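Local coordinates for protein peptidase S8 and S53, subtilisin, kexin, sedolisin (Mycobacterium smegmatis, PDB 4KG7) that probably acts as a subtilisin-like serine endopeptidase, the mycosin MycP3 of the ESX-3 type VII secretion system, cleaving peptide bonds with a Ser-His-Asp charge relay, at residues P7-Q12 against S253-Y258; A14-T19 against G196-Y201; T34-P39 against D310-L315; A202-D207 against T340-V345; V281-P286 against R347-A352. All coordinates share one frame; numbering follows the deposited sequence.

Contact 1. Residues P7-Q12 against S253-Y258; sequences PQVDPQ and SWWQPY
An aromatic pocket on the surface of the subtilisin fold, walled by the indoles of Trp-254 and Trp-255, takes up Pro-7 from the N-terminal loop of the chain. The pyrrolidine sits in the angle between the two inclined indoles and makes a CH-pi contact with a face of each. Its CG stands over the middle of the six-membered ring of Trp-254, 3.9 Å from the centroid, while CB lies above that of Trp-255, 3.7 Å from the centroid and only 7° off the ring normal. In Trp-254, CG lies between the backbone N and the carbonyl carbon (chi1 80°), which keeps the indole near its own carbonyl; Pro-7 CG meets both, 3.1 Å from Trp-254 O. Gln-192 OE1, outside the contact, is hydrogen-bonded to both NE1 atoms and so helps to hold the two rings in place. An inverse gamma turn centred on Trp-255 bends the loop between Trp-254 and Gln-256, whose O shares waters with Pro-7. At the rim of the Trp-255 ring, Val-9 N lies in the ring plane, 3.7 Å from CZ3. Val-9 CG1 approaches the same CZ3 at 3.9 Å and meets the phenol of Tyr-258 obliquely. No direct hydrogen bond joins the segments. Two waters each lie within bonding distance of both Pro-7 O and Gln-256 O, although other acceptors compete for their protons. A third accepts from Val-9 N at 3.1 Å and is hydrogen-bonded to Tyr-258 OH at 2.7 Å.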
# COMPACT_ATOMS: atom_id res chain seq x y z
N PRO A 7 1.05 3.64 19.27
CA PRO A 7 -0.32 4.11 19.47
C PRO A 7 -1.22 2.99 20.00
O PRO A 7 -0.94 1.82 19.82
CB PRO A 7 -0.75 4.56 18.07
CG PRO A 7 0.04 3.71 17.15
CD PRO A 7 1.39 3.59 17.83
N GLN A 8 -2.26 3.40 20.71
CA GLN A 8 -3.18 2.49 21.34
C GLN A 8 -4.57 3.02 21.09
O GLN A 8 -4.81 4.22 21.27
CB GLN A 8 -2.90 2.52 22.82
CG GLN A 8 -3.23 1.26 23.57
CD GLN A 8 -2.42 1.20 24.83
OE1 GLN A 8 -2.26 2.21 25.52
NE2 GLN A 8 -1.88 0.03 25.14
N VAL A 9 -5.50 2.14 20.72
CA VAL A 9 -6.89 2.54 20.55
C VAL A 9 -7.47 3.02 21.87
O VAL A 9 -7.07 2.56 22.94
CB VAL A 9 -7.80 1.43 19.99
CG1 VAL A 9 -7.40 1.07 18.56
CG2 VAL A 9 -7.81 0.20 20.89
N ASP A 10 -8.39 3.96 21.78
CA ASP A 10 -9.21 4.39 22.92
C ASP A 10 -10.49 3.57 22.86
O ASP A 10 -11.26 3.73 21.92
CB ASP A 10 -9.49 5.88 22.79
CG ASP A 10 -10.36 6.45 23.91
OD1 ASP A 10 -11.02 5.69 24.65
OD2 ASP A 10 -10.40 7.69 24.00
N PRO A 11 -10.71 2.66 23.83
CA PRO A 11 -11.89 1.79 23.72
C PRO A 11 -13.25 2.51 23.76
O PRO A 11 -14.25 1.92 23.38
CB PRO A 11 -11.75 0.81 24.89
CG PRO A 11 -10.70 1.37 25.77
CD PRO A 11 -9.87 2.34 24.99
N GLN A 12 -13.27 3.77 24.19
CA GLN A 12 -14.49 4.58 24.15
C GLN A 12 -14.82 5.14 22.77
O GLN A 12 -15.91 5.69 22.57
CB GLN A 12 -14.38 5.75 25.13
CG GLN A 12 -14.22 5.32 26.58
CD GLN A 12 -15.37 4.42 27.01
OE1 GLN A 12 -16.54 4.80 26.91
NE2 GLN A 12 -15.04 3.22 27.49
N SER A 253 0.96 3.22 8.91
CA SER A 253 1.96 2.23 9.36
C SER A 253 2.18 2.16 10.85
O SER A 253 2.41 1.08 11.39
CB SER A 253 3.32 2.47 8.69
OG SER A 253 3.32 1.99 7.36
N TRP A 254 2.15 3.30 11.53
CA TRP A 254 2.47 3.26 12.96
C TRP A 254 1.42 2.55 13.80
O TRP A 254 1.68 2.21 14.94
CB TRP A 254 2.83 4.63 13.49
CG TRP A 254 1.68 5.50 13.79
CD1 TRP A 254 0.55 5.69 13.06
CD2 TRP A 254 1.58 6.34 14.93
NE1 TRP A 254 -0.27 6.61 13.69
CE2 TRP A 254 0.35 7.03 14.84
CE3 TRP A 254 2.42 6.59 16.02
CZ2 TRP A 254 -0.07 7.95 15.80
CZ3 TRP A 254 2.00 7.51 16.99
CH2 TRP A 254 0.77 8.18 16.87
N TRP A 255 0.26 2.25 13.20
CA TRP A 255 -0.82 1.55 13.90
C TRP A 255 -0.57 0.04 13.98
O TRP A 255 -1.40 -0.77 13.59
CB TRP A 255 -2.20 1.89 13.28
CG TRP A 255 -2.79 3.12 13.85
CD1 TRP A 255 -2.90 4.36 13.27
CD2 TRP A 255 -3.32 3.25 15.16
NE1 TRP A 255 -3.50 5.24 14.14
CE2 TRP A 255 -3.77 4.58 15.31
CE3 TRP A 255 -3.50 2.35 16.21
CZ2 TRP A 255 -4.34 5.03 16.50
CZ3 TRP A 255 -4.08 2.79 17.38
CH2 TRP A 255 -4.49 4.12 17.52
N GLN A 256 0.53 -0.33 14.62
CA GLN A 256 0.78 -1.70 15.00
C GLN A 256 -0.21 -2.06 16.12
O GLN A 256 -0.52 -1.22 16.98
CB GLN A 256 2.24 -1.82 15.45
CG GLN A 256 3.22 -1.45 14.35
CD GLN A 256 3.01 -2.29 13.12
OE1 GLN A 256 3.11 -3.50 13.20
NE2 GLN A 256 2.60 -1.67 12.03
N PRO A 257 -0.70 -3.31 16.13
CA PRO A 257 -0.38 -4.45 15.26
C PRO A 257 -1.30 -4.65 14.07
O PRO A 257 -1.18 -5.64 13.36
CB PRO A 257 -0.52 -5.63 16.22
CG PRO A 257 -1.67 -5.23 17.05
CD PRO A 257 -1.51 -3.75 17.28
N TYR A 258 -2.20 -3.71 13.82
CA TYR A 258 -3.27 -3.90 12.85
C TYR A 258 -2.82 -3.83 11.38
O TYR A 258 -3.53 -4.32 10.49
CB TYR A 258 -4.36 -2.85 13.08
CG TYR A 258 -4.75 -2.77 14.53
CD1 TYR A 258 -5.27 -3.89 15.22
CD2 TYR A 258 -4.61 -1.60 15.23
CE1 TYR A 258 -5.59 -3.80 16.56
CE2 TYR A 258 -4.95 -1.50 16.56
CZ TYR A 258 -5.46 -2.60 17.23
OH TYR A 258 -5.78 -2.45 18.56
O HOH W 1 1.13 0.34 18.39
O HOH W 2 -2.14 -0.53 19.08
O HOH W 3 -4.47 -0.78 20.26

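Contact 2. Residues A14-T19 against G196-Y201; sequences APPPGT and GAALRY
Pro-15 and Pro-16 lay their rings against helix 193-205, Pro-15 on Ala-197 and Tyr-201, Pro-16 on Ala-198; the helix is one of those flanking the parallel sheet of the subtilisin fold. Residues 14-17 have the backbone angles of a polyproline II helix, an extended form that needs no internal hydrogen bonds, and none crosses to the partner helix either. Pro-15 points its ring at the helix and spans one turn of it: its backbone N rests 3.7 Å from the methyl CB of Ala-197, and at the far end of the ring CG reaches Tyr-201 CB, 4.1 Å away. The Pro-15 and Tyr-201 side chains cross at about a right angle. In Tyr-201, CG is anti to the backbone N (chi1 172°), and the phenol ends at Asp-170, to which its OH is hydrogen-bonded. Pro-16 meets the helix through CD, 3.7 Å from Ala-198 CB. Pro-16 and Ala-198 both also touch Ala-162 and Val-166 of helix 150-170, which puts the proline where the two helices meet. Small alanine methyls on helix 193-205 let the loop backbone come close, with the CA atoms of Pro-15 and Ala-197 4.7 Å apart. Farther along, Gly-18 O is hydrogen-bonded to Arg-167. Before the prolines, the carbonyl O of Ala-14 lies 3.7 Å from Ala-197 CB.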
# COMPACT_ATOMS: atom_id res chain seq x y z
N ALA A 14 -15.67 4.76 18.89
CA ALA A 14 -16.20 3.83 17.90
C ALA A 14 -15.51 3.96 16.54
O ALA A 14 -15.02 5.02 16.20
CB ALA A 14 -17.69 4.03 17.73
N PRO A 15 -15.48 2.87 15.77
CA PRO A 15 -15.05 3.08 14.39
C PRO A 15 -16.04 3.99 13.67
O PRO A 15 -17.21 4.08 14.08
CB PRO A 15 -15.03 1.67 13.81
CG PRO A 15 -15.81 0.81 14.71
CD PRO A 15 -15.90 1.49 16.04
N PRO A 16 -15.58 4.69 12.62
CA PRO A 16 -16.50 5.49 11.84
C PRO A 16 -17.36 4.60 10.96
O PRO A 16 -17.03 3.42 10.76
CB PRO A 16 -15.55 6.35 11.01
CG PRO A 16 -14.43 5.42 10.74
CD PRO A 16 -14.25 4.61 11.98
N PRO A 17 -18.45 5.16 10.40
CA PRO A 17 -19.14 4.52 9.28
C PRO A 17 -18.26 4.45 8.03
O PRO A 17 -17.26 5.18 7.92
CB PRO A 17 -20.33 5.45 9.05
CG PRO A 17 -19.85 6.79 9.46
CD PRO A 17 -18.95 6.52 10.64
N GLY A 18 -18.60 3.56 7.09
CA GLY A 18 -17.91 3.45 5.82
C GLY A 18 -18.50 4.28 4.66
O GLY A 18 -18.21 4.02 3.52
N THR A 19 -19.29 5.29 4.99
CA THR A 19 -19.85 6.23 4.04
C THR A 19 -18.76 6.75 3.15
O THR A 19 -17.65 7.05 3.62
CB THR A 19 -20.48 7.42 4.81
OG1 THR A 19 -21.35 6.91 5.84
CG2 THR A 19 -21.27 8.37 3.92
N GLY A 196 -7.45 4.62 14.31
CA GLY A 196 -7.11 3.42 15.06
C GLY A 196 -8.30 2.48 15.22
O GLY A 196 -8.19 1.28 15.00
N ALA A 197 -9.45 3.04 15.55
CA ALA A 197 -10.67 2.24 15.72
C ALA A 197 -11.05 1.53 14.42
O ALA A 197 -11.46 0.37 14.43
CB ALA A 197 -11.82 3.08 16.22
N ALA A 198 -10.99 2.27 13.33
CA ALA A 198 -11.27 1.69 12.01
C ALA A 198 -10.34 0.54 11.65
O ALA A 198 -10.77 -0.52 11.16
CB ALA A 198 -11.19 2.79 10.97
N LEU A 199 -9.04 0.75 11.85
CA LEU A 199 -8.05 -0.29 11.54
C LEU A 199 -8.22 -1.52 12.41
O LEU A 199 -8.12 -2.63 11.91
CB LEU A 199 -6.64 0.26 11.69
CG LEU A 199 -6.28 1.41 10.73
CD1 LEU A 199 -5.06 2.13 11.24
CD2 LEU A 199 -6.07 0.93 9.28
N ARG A 200 -8.50 -1.32 13.69
CA ARG A 200 -8.80 -2.43 14.58
C ARG A 200 -10.05 -3.20 14.17
O ARG A 200 -10.07 -4.41 14.20
CB ARG A 200 -8.93 -1.94 16.02
CG ARG A 200 -9.15 -3.05 17.03
CD ARG A 200 -9.22 -2.53 18.44
NE ARG A 200 -9.68 -3.53 19.40
CZ ARG A 200 -10.97 -3.84 19.61
NH1 ARG A 200 -11.95 -3.29 18.90
NH2 ARG A 200 -11.28 -4.74 20.52
N TYR A 201 -11.11 -2.48 13.82
CA TYR A 201 -12.34 -3.11 13.31
C TYR A 201 -12.09 -3.99 12.11
O TYR A 201 -12.49 -5.15 12.03
CB TYR A 201 -13.36 -2.02 12.99
CG TYR A 201 -14.60 -2.50 12.28
CD1 TYR A 201 -15.58 -3.19 12.95
CD2 TYR A 201 -14.76 -2.30 10.92
CE1 TYR A 201 -16.71 -3.64 12.30
CE2 TYR A 201 -15.90 -2.71 10.24
CZ TYR A 201 -16.87 -3.41 10.94
OH TYR A 201 -18.02 -3.84 10.35

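Contact 3. Residues T34-P39 against D310-L315; sequences TTSVLP and DRLVPL
The hydroxyl OG1 of Thr-35 is hydrogen-bonded to Ser-302 OG, and the backbone of the same residue is held at both ends, its N by Asn-295 OD1 and its O by Ser-294 OG. With its polar atoms so engaged, Thr-35 offers only its methyl to the opposite segment, CG2 lying a loose 4.4 Å from Leu-315 CD2. The rest of the contact is apolar and turns on two leucines. In Leu-38, CG is anti to the backbone N (chi1 -173°), and the two branches then part: CD1 packs 3.7 Å from Leu-312 CB, whereas CD2 lies 3.9 Å from Pro-314 CG. The Leu-38 and Leu-312 side chains run past one another in opposite directions. Strand 312-314 is an outer strand of a small antiparallel sheet that accompanies the main parallel sheet of the subtilisin fold, and the N-terminal segment 34-39, shortly after the Cys-32 to Cys-101 disulfide, packs against it. Thr-35 and Leu-315 bring the contact near the predicted charge relay, their side chains about 7 Å from those of His-104 and Ser-319 respectively. Backbone bonds of Ser-36 to Asn-303 and Ala-304 tie the segment to strand 301-306. At the other end Leu-312 CD1 meets three residues of the loop: Val-37 O at 3.6 Å, Pro-39 CD at 3.9 Å and Ser-36 CB at 4.0 Å. The Pro-39 and Leu-312 side chains cross at about a right angle.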
# COMPACT_ATOMS: atom_id res chain seq x y z
N THR A 34 -1.17 10.23 -16.80
CA THR A 34 -1.09 8.82 -17.07
C THR A 34 0.36 8.36 -17.02
O THR A 34 1.28 9.13 -17.33
CB THR A 34 -1.69 8.45 -18.43
OG1 THR A 34 -1.01 9.16 -19.48
CG2 THR A 34 -3.18 8.80 -18.46
N THR A 35 0.56 7.10 -16.64
CA THR A 35 1.88 6.47 -16.68
C THR A 35 2.26 6.06 -18.10
O THR A 35 1.38 5.75 -18.91
CB THR A 35 1.92 5.24 -15.75
OG1 THR A 35 0.82 4.36 -16.05
CG2 THR A 35 1.80 5.66 -14.33
N SER A 36 3.55 6.07 -18.40
CA SER A 36 4.06 5.95 -19.75
C SER A 36 5.22 4.96 -19.78
O SER A 36 5.69 4.51 -18.75
CB SER A 36 4.58 7.34 -20.28
OG SER A 36 3.56 8.34 -20.22
N VAL A 37 5.68 4.67 -20.99
CA VAL A 37 6.87 3.85 -21.19
C VAL A 37 8.13 4.72 -21.20
O VAL A 37 8.25 5.64 -21.98
CB VAL A 37 6.75 3.00 -22.47
CG1 VAL A 37 8.00 2.18 -22.74
CG2 VAL A 37 5.55 2.07 -22.37
N LEU A 38 9.11 4.35 -20.37
CA LEU A 38 10.38 5.05 -20.32
C LEU A 38 11.20 4.70 -21.56
O LEU A 38 11.46 3.54 -21.80
CB LEU A 38 11.11 4.60 -19.05
CG LEU A 38 12.40 5.32 -18.69
CD1 LEU A 38 12.11 6.80 -18.44
CD2 LEU A 38 12.99 4.64 -17.47
N PRO A 39 11.61 5.71 -22.36
CA PRO A 39 12.37 5.37 -23.53
C PRO A 39 13.65 4.59 -23.23
O PRO A 39 14.32 4.83 -22.22
CB PRO A 39 12.67 6.73 -24.17
CG PRO A 39 11.50 7.56 -23.77
CD PRO A 39 11.19 7.12 -22.38
N ASP A 310 8.62 17.70 -17.17
CA ASP A 310 8.03 16.65 -17.99
C ASP A 310 9.03 15.64 -18.50
O ASP A 310 8.82 15.06 -19.56
CB ASP A 310 7.23 17.27 -19.16
CG ASP A 310 5.85 17.67 -18.75
OD1 ASP A 310 5.21 16.93 -17.95
OD2 ASP A 310 5.39 18.72 -19.20
N ARG A 311 10.09 15.38 -17.75
CA ARG A 311 10.99 14.27 -18.07
C ARG A 311 10.52 13.03 -17.35
O ARG A 311 10.17 13.07 -16.16
CB ARG A 311 12.42 14.60 -17.70
CG ARG A 311 12.98 15.80 -18.44
CD ARG A 311 12.92 15.68 -19.96
NE ARG A 311 13.80 14.63 -20.49
CZ ARG A 311 15.12 14.75 -20.64
NH1 ARG A 311 15.74 15.88 -20.32
NH2 ARG A 311 15.82 13.73 -21.14
N LEU A 312 10.54 11.90 -18.05
CA LEU A 312 10.05 10.66 -17.45
C LEU A 312 11.08 10.07 -16.51
O LEU A 312 12.28 10.16 -16.75
CB LEU A 312 9.69 9.65 -18.53
CG LEU A 312 8.43 9.96 -19.35
CD1 LEU A 312 8.27 8.89 -20.41
CD2 LEU A 312 7.21 10.00 -18.45
N VAL A 313 10.58 9.50 -15.42
CA VAL A 313 11.40 8.84 -14.42
C VAL A 313 10.75 7.51 -14.08
O VAL A 313 9.53 7.35 -14.21
CB VAL A 313 11.57 9.70 -13.16
CG1 VAL A 313 12.30 11.00 -13.49
CG2 VAL A 313 10.22 9.97 -12.50
N PRO A 314 11.56 6.54 -13.63
CA PRO A 314 10.99 5.22 -13.32
C PRO A 314 10.01 5.28 -12.16
O PRO A 314 9.99 6.24 -11.36
CB PRO A 314 12.22 4.37 -12.96
CG PRO A 314 13.36 5.06 -13.59
CD PRO A 314 13.03 6.52 -13.54
N LEU A 315 9.16 4.27 -12.10
CA LEU A 315 8.25 4.10 -10.98
C LEU A 315 9.02 3.49 -9.84
O LEU A 315 9.52 2.37 -9.94
CB LEU A 315 7.07 3.22 -11.38
CG LEU A 315 6.25 3.69 -12.58
CD1 LEU A 315 5.09 2.75 -12.89
CD2 LEU A 315 5.70 5.08 -12.37

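Contact 4. Residues A202-D207 against T340-V345; sequences AALEKD and TARQVV
Asp-207 and Ala-341 make the hydrogen bond that joins the end of helix 193-205 to the N-terminus of helix 341-350, two helices of the subtilisin fold. Asp-207, the first residue to leave helical angles, has a positive phi, and its CG is anti to the backbone N (chi1 -167°). Ala-341 N donates to Asp-207 OD1 over 2.8 Å in a nearly straight line (172°), reaching the oxygen from above the carboxylate plane. The other oxygen, OD2, forms a salt bridge with Arg-333, and the amino end of helix 341-350 would probably favour the carboxylate's negative charge as well. A water accepts from Arg-342 N at 3.0 Å and donates a weak bond to Asp-207 OD1.

Within the second segment, a capping box closes the helix start. Thr-340 OG1 accepts from Gln-343 N at 3.1 Å, and Gln-343 OE1 accepts from Thr-340 N at 2.9 Å on an in-plane lone pair.

Van der Waals contacts complete the joint. Ala-341 CB lies 3.6 Å from Asp-207 O. Arg-342 extends from CG to NE and brings its guanidinium under Leu-204, whose CD2 sits over the centre of the flat group, 3.6 Å from CZ.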
# COMPACT_ATOMS: atom_id res chain seq x y z
N ALA A 202 -11.35 -3.44 11.15
CA ALA A 202 -11.08 -4.16 9.92
C ALA A 202 -10.16 -5.35 10.16
O ALA A 202 -10.35 -6.39 9.57
CB ALA A 202 -10.49 -3.23 8.86
N ALA A 203 -9.15 -5.17 11.02
CA ALA A 203 -8.15 -6.23 11.21
C ALA A 203 -8.62 -7.36 12.10
O ALA A 203 -8.23 -8.48 11.85
CB ALA A 203 -6.85 -5.67 11.74
N LEU A 204 -9.44 -7.07 13.10
CA LEU A 204 -9.86 -8.08 14.07
C LEU A 204 -11.28 -8.57 13.78
O LEU A 204 -11.48 -9.69 13.27
CB LEU A 204 -9.66 -7.54 15.51
CG LEU A 204 -8.22 -7.22 15.90
CD1 LEU A 204 -8.16 -6.93 17.40
CD2 LEU A 204 -7.23 -8.29 15.51
N GLU A 205 -12.28 -7.72 13.99
CA GLU A 205 -13.65 -8.14 13.80
C GLU A 205 -13.89 -8.61 12.37
O GLU A 205 -14.56 -9.64 12.17
CB GLU A 205 -14.63 -7.03 14.12
CG GLU A 205 -16.08 -7.45 13.89
CD GLU A 205 -17.11 -6.50 14.46
OE1 GLU A 205 -16.76 -5.67 15.33
OE2 GLU A 205 -18.30 -6.60 14.05
N LYS A 206 -13.36 -7.87 11.38
CA LYS A 206 -13.56 -8.27 9.99
C LYS A 206 -12.41 -9.12 9.44
O LYS A 206 -12.49 -9.58 8.31
CB LYS A 206 -13.82 -7.06 9.11
CG LYS A 206 -15.00 -6.18 9.55
CD LYS A 206 -16.33 -6.90 9.56
CE LYS A 206 -16.78 -7.31 8.17
NZ LYS A 206 -18.14 -7.94 8.16
N ASP A 207 -11.37 -9.31 10.23
CA ASP A 207 -10.33 -10.30 9.93
C ASP A 207 -9.60 -10.02 8.62
O ASP A 207 -9.18 -10.96 7.93
CB ASP A 207 -10.90 -11.73 9.91
CG ASP A 207 -9.81 -12.81 9.91
OD1 ASP A 207 -8.87 -12.71 10.71
OD2 ASP A 207 -9.93 -13.77 9.11
N THR A 340 -6.50 -16.91 10.13
CA THR A 340 -6.86 -15.52 10.50
C THR A 340 -5.85 -14.54 9.93
O THR A 340 -4.77 -14.93 9.53
CB THR A 340 -6.88 -15.34 12.04
OG1 THR A 340 -5.54 -15.50 12.53
CG2 THR A 340 -7.81 -16.32 12.67
N ALA A 341 -6.21 -13.27 9.95
CA ALA A 341 -5.30 -12.24 9.49
C ALA A 341 -4.03 -12.27 10.31
O ALA A 341 -2.95 -12.11 9.76
CB ALA A 341 -5.95 -10.86 9.58
N ARG A 342 -4.12 -12.49 11.62
CA ARG A 342 -2.87 -12.51 12.43
C ARG A 342 -1.99 -13.67 11.97
O ARG A 342 -0.76 -13.54 11.89
CB ARG A 342 -3.13 -12.65 13.92
CG ARG A 342 -3.78 -11.47 14.60
CD ARG A 342 -4.04 -11.83 16.02
NE ARG A 342 -4.41 -10.75 16.91
CZ ARG A 342 -5.56 -10.68 17.59
NH1 ARG A 342 -6.50 -11.60 17.48
NH2 ARG A 342 -5.73 -9.67 18.43
N GLN A 343 -2.60 -14.82 11.70
CA GLN A 343 -1.84 -16.00 11.26
C GLN A 343 -1.19 -15.72 9.92
O GLN A 343 -0.06 -16.13 9.68
CB GLN A 343 -2.72 -17.24 11.19
CG GLN A 343 -3.06 -17.82 12.53
CD GLN A 343 -4.05 -18.98 12.42
OE1 GLN A 343 -5.16 -18.82 11.92
NE2 GLN A 343 -3.65 -20.16 12.90
N VAL A 344 -1.89 -15.00 9.03
CA VAL A 344 -1.36 -14.71 7.71
C VAL A 344 -0.17 -13.77 7.82
O VAL A 344 0.87 -14.00 7.18
CB VAL A 344 -2.44 -14.10 6.79
CG1 VAL A 344 -1.84 -13.59 5.49
CG2 VAL A 344 -3.54 -15.12 6.50
N VAL A 345 -0.30 -12.74 8.64
CA VAL A 345 0.81 -11.81 8.84
C VAL A 345 2.02 -12.56 9.44
O VAL A 345 3.14 -12.37 9.01
CB VAL A 345 0.37 -10.59 9.70
CG1 VAL A 345 1.59 -9.78 10.14
CG2 VAL A 345 -0.61 -9.73 8.91
O HOH W 4 -6.65 -11.87 13.15

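Contact 5. Residues V281-P286 against R347-A352; sequences VGIAAP and RLTTTA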
# COMPACT_ATOMS: atom_id res chain seq x y z
N VAL A 281 8.10 -0.93 10.79
CA VAL A 281 8.31 -1.65 9.52
C VAL A 281 8.42 -3.15 9.81
O VAL A 281 9.21 -3.58 10.66
CB VAL A 281 9.52 -1.16 8.72
CG1 VAL A 281 9.63 -1.95 7.42
CG2 VAL A 281 9.36 0.32 8.41
N GLY A 282 7.60 -3.94 9.10
CA GLY A 282 7.49 -5.38 9.35
C GLY A 282 8.02 -6.32 8.28
O GLY A 282 8.35 -7.48 8.55
N ILE A 283 8.15 -5.82 7.06
CA ILE A 283 8.49 -6.69 5.93
C ILE A 283 8.88 -5.76 4.79
O ILE A 283 8.72 -4.54 4.89
CB ILE A 283 7.27 -7.59 5.58
CG1 ILE A 283 7.67 -8.83 4.75
CG2 ILE A 283 6.20 -6.79 4.90
CD1 ILE A 283 6.58 -9.87 4.70
N ALA A 284 9.37 -6.32 3.69
CA ALA A 284 9.71 -5.53 2.52
C ALA A 284 9.39 -6.24 1.25
O ALA A 284 9.14 -7.44 1.25
CB ALA A 284 11.17 -5.14 2.55
N ALA A 285 9.40 -5.50 0.15
CA ALA A 285 9.25 -6.12 -1.18
C ALA A 285 9.88 -5.18 -2.24
O ALA A 285 10.23 -4.05 -1.94
CB ALA A 285 7.78 -6.42 -1.48
N PRO A 286 10.03 -5.67 -3.47
CA PRO A 286 10.65 -4.79 -4.47
C PRO A 286 9.93 -3.47 -4.67
O PRO A 286 8.71 -3.45 -4.80
CB PRO A 286 10.63 -5.65 -5.74
CG PRO A 286 10.70 -7.05 -5.17
CD PRO A 286 9.74 -6.99 -4.03
N ARG A 347 2.80 -15.68 9.11
CA ARG A 347 3.35 -16.52 8.07
C ARG A 347 4.23 -15.69 7.11
O ARG A 347 5.28 -16.13 6.66
CB ARG A 347 2.18 -17.19 7.36
CG ARG A 347 2.51 -18.06 6.18
CD ARG A 347 1.29 -18.88 5.80
NE ARG A 347 1.12 -20.05 6.65
CZ ARG A 347 1.65 -21.25 6.43
NH1 ARG A 347 2.43 -21.48 5.37
NH2 ARG A 347 1.41 -22.23 7.29
N LEU A 348 3.75 -14.49 6.76
CA LEU A 348 4.50 -13.64 5.84
C LEU A 348 5.80 -13.21 6.47
O LEU A 348 6.87 -13.22 5.82
CB LEU A 348 3.65 -12.44 5.47
CG LEU A 348 2.44 -12.73 4.57
CD1 LEU A 348 1.60 -11.49 4.43
CD2 LEU A 348 2.87 -13.23 3.20
N THR A 349 5.74 -12.76 7.72
CA THR A 349 6.96 -12.23 8.34
C THR A 349 7.93 -13.33 8.76
O THR A 349 9.13 -13.18 8.61
CB THR A 349 6.67 -11.31 9.53
OG1 THR A 349 5.96 -12.04 10.55
CG2 THR A 349 5.88 -10.10 9.13
N THR A 350 7.43 -14.45 9.26
CA THR A 350 8.33 -15.50 9.77
C THR A 350 9.06 -16.20 8.63
O THR A 350 10.12 -16.81 8.86
CB THR A 350 7.56 -16.52 10.62
OG1 THR A 350 6.65 -17.24 9.82
CG2 THR A 350 6.83 -15.85 11.71
N THR A 351 8.55 -16.09 7.41
CA THR A 351 9.18 -16.73 6.24
C THR A 351 9.92 -15.75 5.33
O THR A 351 10.45 -16.15 4.30
CB THR A 351 8.17 -17.51 5.37
OG1 THR A 351 7.19 -16.62 4.80
CG2 THR A 351 7.46 -18.58 6.19
N ALA A 352 9.98 -14.49 5.71
CA ALA A 352 10.68 -13.49 4.89
C ALA A 352 12.19 -13.73 4.97
O ALA A 352 12.69 -14.46 5.85
CB ALA A 352 10.31 -12.09 5.36
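An edge strand of the seven-stranded parallel sheet of the subtilisin fold, 281-286, is covered here by the last turn of helix 341-350, with Ile-283 reaching across to Leu-348. CG1 of Ile-283 is anti to its backbone N (chi1 -161°), and the nearly extended chi2 of 165° carries CD1 on toward the helix. There the methyl abuts the helix backbone as much as a side chain: CD1 is 3.5 Å from Leu-348 O and 4.0 Å from Leu-348 CB. Nearer the strand, Ile-283 CG1 lies 4.2 Å from Ala-352 CB, so that a residue just beyond the helix also packs on the isoleucine. Beside this, Thr-349 turns its methyl to the strand, CG2 lying 3.6 Å from Gly-282 O, while its hydroxyl bonds back to Val-345 O. Ile-283 and Leu-348 share a further neighbour, Leu-260 of the adjoining strand 259-265, and Leu-348 also touches Val-328 of helix 318-335. The end of the helix has polar ties of its own: Thr-351 OG1 donates to Arg-347 O over 2.7 Å, lying in the carbonyl plane, and Arg-347 NH1 is hydrogen-bonded to Ala-373 O and Trp-376 O. No hydrogen bond passes between strand and helix. The strand's backbone bonds instead to its sheet neighbour, as Ile-283 does to Gly-263, and to Ala-365, Gly-366 and Val-368. Helix and strand are therefore joined by van der Waals packing of methyl groups on aliphatic carbons and backbone carbonyls, without a directional bond between the segments.

Contact 5 is buried; contact 1 lies at the surface, and contacts 2, 3 and 4 are partly buried. Contacts 1 and 2 both lay the N-terminal loop on the protease domain and touch each other, Trp-255 packing on Leu-199; Tyr-258 of contact 1 also packs on Ala-203 of contact 4. Helix 193-205 is common to contacts 2 and 4, helix 341-350 to contacts 4 and 5. Contact 3 stands apart, its centre about 38 Å from that of contact 1, and alone lies near the predicted catalytic residues. Chemistry varies accordingly: proline on indoles with bridging waters in contact 1, apolar packing in contacts 2, 3 and 5, and in contact 4 a direct hydrogen bond between the segments.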